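Long-range contact in A-type flavoprotein (Giardia intestinalis, PDB 2Q9U), which probably transfers electrons through FMN to a diiron centre and scavenges dioxygen in this parasite: residues H254-T260 / H304-A310. Residue numbers count along the deposited sequence, not the author numbering.
Sequences HCQKKVT and HTYDSGA
Residues 254-260 run through a loop into a parallel strand. Residues 304-310 lead from helix 298-306 through a turn into the neighbouring strand. Val259 and Ala310 form the parallel bridge, with CA atoms 5.0 Å apart. Lys258 O accepts Gly309 N at 2.8 Å and, weakly, Ala310 N at 3.3 Å. Thr260 N donates to Ala310 O at 3.2 Å, and Val259 CA adds a CH...O contact to that oxygen at 3.3 Å. Further back, Gln256 N donates to Asp307 O at 3.0 Å. Between these bonds, Lys257 centres an inverse gamma turn.

Lys258 is fully extended (all chi t), which carries its amine to His304 and Asp307. Lys258 NZ forms a salt bridge with Asp307 OD1 at 2.8 Å and donates to His304 ND1, at the ring edge, at 2.9 Å. The other carboxylate oxygen is served by water: one molecule lies 2.9 Å from Asp307 OD2 and 3.1 Å from Gln256 NE2. A hydroxyl chain runs from Thr260 OG1 to Ser308 OG (2.7 Å) and from Ser308 OG to His304 O (2.7 Å), so the serine both accepts and donates. Lys342 NZ takes up the carbonyls of Thr305, Tyr306 and Ser308.

His254, chi1 p, places CD2 over a face of the Tyr306 ring, 3.5 Å from CE1; the planes meet obliquely at 45°. Tyr306 OH hydrogen-bonds Glu245 OE2. Val259 and Ala310 share a sheet face, packed on helix 386-409. This is the start of two adjacent parallel strands in the five-stranded, 2-1-3-4-5 sheet of a flavodoxin-like domain.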
loop_
_atom_site.group_PDB
_atom_site.type_symbol
_atom_site.label_atom_id
_atom_site.label_comp_id
_atom_site.label_asym_id
_atom_site.label_seq_id
_atom_site.Cartn_x
_atom_site.Cartn_y
_atom_site.Cartn_z
ATOM N N HIS A 254 24.949 -7.149 -21.669
ATOM C CA HIS A 254 24.363 -7.603 -20.396
ATOM C C HIS A 254 23.047 -8.370 -20.565
ATOM O O HIS A 254 22.424 -8.796 -19.571
ATOM C CB HIS A 254 24.134 -6.407 -19.447
ATOM C CG HIS A 254 23.226 -5.358 -20.016
ATOM N ND1 HIS A 254 23.527 -4.648 -21.157
ATOM C CD2 HIS A 254 21.993 -4.943 -19.634
ATOM C CE1 HIS A 254 22.528 -3.828 -21.446
ATOM N NE2 HIS A 254 21.586 -3.986 -20.530
ATOM N N CYS A 255 22.611 -8.574 -21.797
ATOM C CA CYS A 255 21.271 -9.126 -21.944
ATOM C C CYS A 255 21.175 -10.665 -21.817
ATOM O O CYS A 255 22.177 -11.406 -21.919
ATOM C CB CYS A 255 20.550 -8.478 -23.130
ATOM S SG CYS A 255 20.385 -6.593 -22.897
ATOM N N GLN A 256 19.975 -11.140 -21.509
ATOM C CA GLN A 256 19.744 -12.563 -21.343
ATOM C C GLN A 256 18.764 -13.040 -22.415
ATOM O O GLN A 256 18.111 -12.215 -23.062
ATOM C CB GLN A 256 19.183 -12.853 -19.947
ATOM C CG GLN A 256 20.050 -12.360 -18.790
ATOM C CD GLN A 256 21.262 -13.243 -18.522
ATOM O OE1 GLN A 256 21.577 -14.158 -19.295
ATOM N NE2 GLN A 256 21.944 -12.977 -17.405
ATOM N N LYS A 257 18.678 -14.357 -22.610
ATOM C CA LYS A 257 17.661 -14.948 -23.463
ATOM C C LYS A 257 16.374 -14.880 -22.626
ATOM O O LYS A 257 16.028 -15.823 -21.903
ATOM C CB LYS A 257 18.020 -16.401 -23.807
ATOM C CG LYS A 257 19.259 -16.553 -24.706
ATOM C CD LYS A 257 19.483 -18.039 -25.043
ATOM C CE LYS A 257 20.845 -18.291 -25.685
ATOM N NZ LYS A 257 21.096 -19.759 -25.913
ATOM N N LYS A 258 15.728 -13.719 -22.682
ATOM C CA LYS A 258 14.688 -13.360 -21.704
ATOM C C LYS A 258 13.747 -12.373 -22.389
ATOM O O LYS A 258 14.194 -11.436 -23.069
ATOM C CB LYS A 258 15.320 -12.747 -20.428
ATOM C CG LYS A 258 14.278 -12.150 -19.396
ATOM C CD LYS A 258 15.025 -11.548 -18.215
ATOM C CE LYS A 258 14.099 -10.747 -17.276
ATOM N NZ LYS A 258 14.964 -10.345 -16.082
ATOM N N VAL A 259 12.452 -12.632 -22.228
ATOM C CA VAL A 259 11.409 -11.747 -22.696
ATOM C C VAL A 259 10.619 -11.254 -21.475
ATOM O O VAL A 259 10.238 -12.061 -20.626
ATOM C CB VAL A 259 10.462 -12.479 -23.665
ATOM C CG1 VAL A 259 9.318 -11.517 -24.137
ATOM C CG2 VAL A 259 11.248 -12.990 -24.868
ATOM N N THR A 260 10.435 -9.940 -21.373
ATOM C CA THR A 260 9.537 -9.354 -20.335
ATOM C C THR A 260 8.314 -8.681 -20.965
ATOM O O THR A 260 8.474 -7.887 -21.903
ATOM C CB THR A 260 10.278 -8.330 -19.457
ATOM O OG1 THR A 260 11.375 -8.983 -18.810
ATOM C CG2 THR A 260 9.325 -7.705 -18.360
ATOM N N HIS A 304 13.807 -5.603 -14.972
ATOM C CA HIS A 304 13.600 -6.686 -15.909
ATOM C C HIS A 304 13.881 -6.318 -17.347
ATOM O O HIS A 304 14.460 -7.110 -18.071
ATOM C CB HIS A 304 12.225 -7.369 -15.701
ATOM C CG HIS A 304 12.181 -8.174 -14.442
ATOM N ND1 HIS A 304 12.916 -9.329 -14.286
ATOM C CD2 HIS A 304 11.547 -7.968 -13.262
ATOM C CE1 HIS A 304 12.704 -9.829 -13.078
ATOM N NE2 HIS A 304 11.890 -9.013 -12.434
ATOM N N THR A 305 13.507 -5.109 -17.741
ATOM C CA THR A 305 13.800 -4.614 -19.093
ATOM C C THR A 305 15.310 -4.439 -19.331
ATOM O O THR A 305 15.779 -4.636 -20.461
ATOM C CB THR A 305 13.048 -3.300 -19.423
ATOM O OG1 THR A 305 13.364 -2.275 -18.459
ATOM C CG2 THR A 305 11.518 -3.525 -19.439
ATOM N N TYR A 306 16.027 -4.004 -18.306
ATOM C CA TYR A 306 17.494 -4.006 -18.273
ATOM C C TYR A 306 18.179 -5.175 -19.020
ATOM O O TYR A 306 18.969 -4.967 -19.875
ATOM C CB TYR A 306 17.991 -3.888 -16.831
ATOM C CG TYR A 306 19.472 -4.060 -16.587
ATOM C CD1 TYR A 306 20.343 -3.059 -16.820
ATOM C CD2 TYR A 306 19.983 -5.229 -16.075
ATOM C CE1 TYR A 306 21.692 -3.212 -16.571
ATOM C CE2 TYR A 306 21.295 -5.404 -15.842
ATOM C CZ TYR A 306 22.156 -4.378 -16.088
ATOM O OH TYR A 306 23.464 -4.520 -15.843
ATOM N N ASP A 307 17.776 -6.393 -18.688
ATOM C CA ASP A 307 18.504 -7.577 -19.129
ATOM C C ASP A 307 17.595 -8.526 -19.903
ATOM O O ASP A 307 17.852 -9.729 -19.972
ATOM C CB ASP A 307 19.124 -8.300 -17.933
ATOM C CG ASP A 307 18.082 -8.918 -17.021
ATOM O OD1 ASP A 307 16.878 -8.660 -17.231
ATOM O OD2 ASP A 307 18.467 -9.663 -16.095
ATOM N N SER A 308 16.532 -7.979 -20.483
ATOM C CA SER A 308 15.715 -8.718 -21.447
ATOM C C SER A 308 16.330 -8.544 -22.829
ATOM O O SER A 308 16.860 -7.467 -23.157
ATOM C CB SER A 308 14.266 -8.177 -21.467
ATOM O OG SER A 308 13.608 -8.407 -20.239
ATOM N N GLY A 309 16.217 -9.591 -23.636
ATOM C CA GLY A 309 16.624 -9.568 -25.034
ATOM C C GLY A 309 15.500 -9.021 -25.892
ATOM O O GLY A 309 15.737 -8.602 -27.013
ATOM N N ALA A 310 14.285 -8.998 -25.340
ATOM C CA ALA A 310 13.124 -8.440 -26.019
ATOM C C ALA A 310 12.024 -8.114 -25.008
ATOM O O ALA A 310 11.921 -8.748 -23.947
ATOM C CB ALA A 310 12.563 -9.429 -27.084
HETATM O O HOH W 1 21.277 -10.444 -15.788
#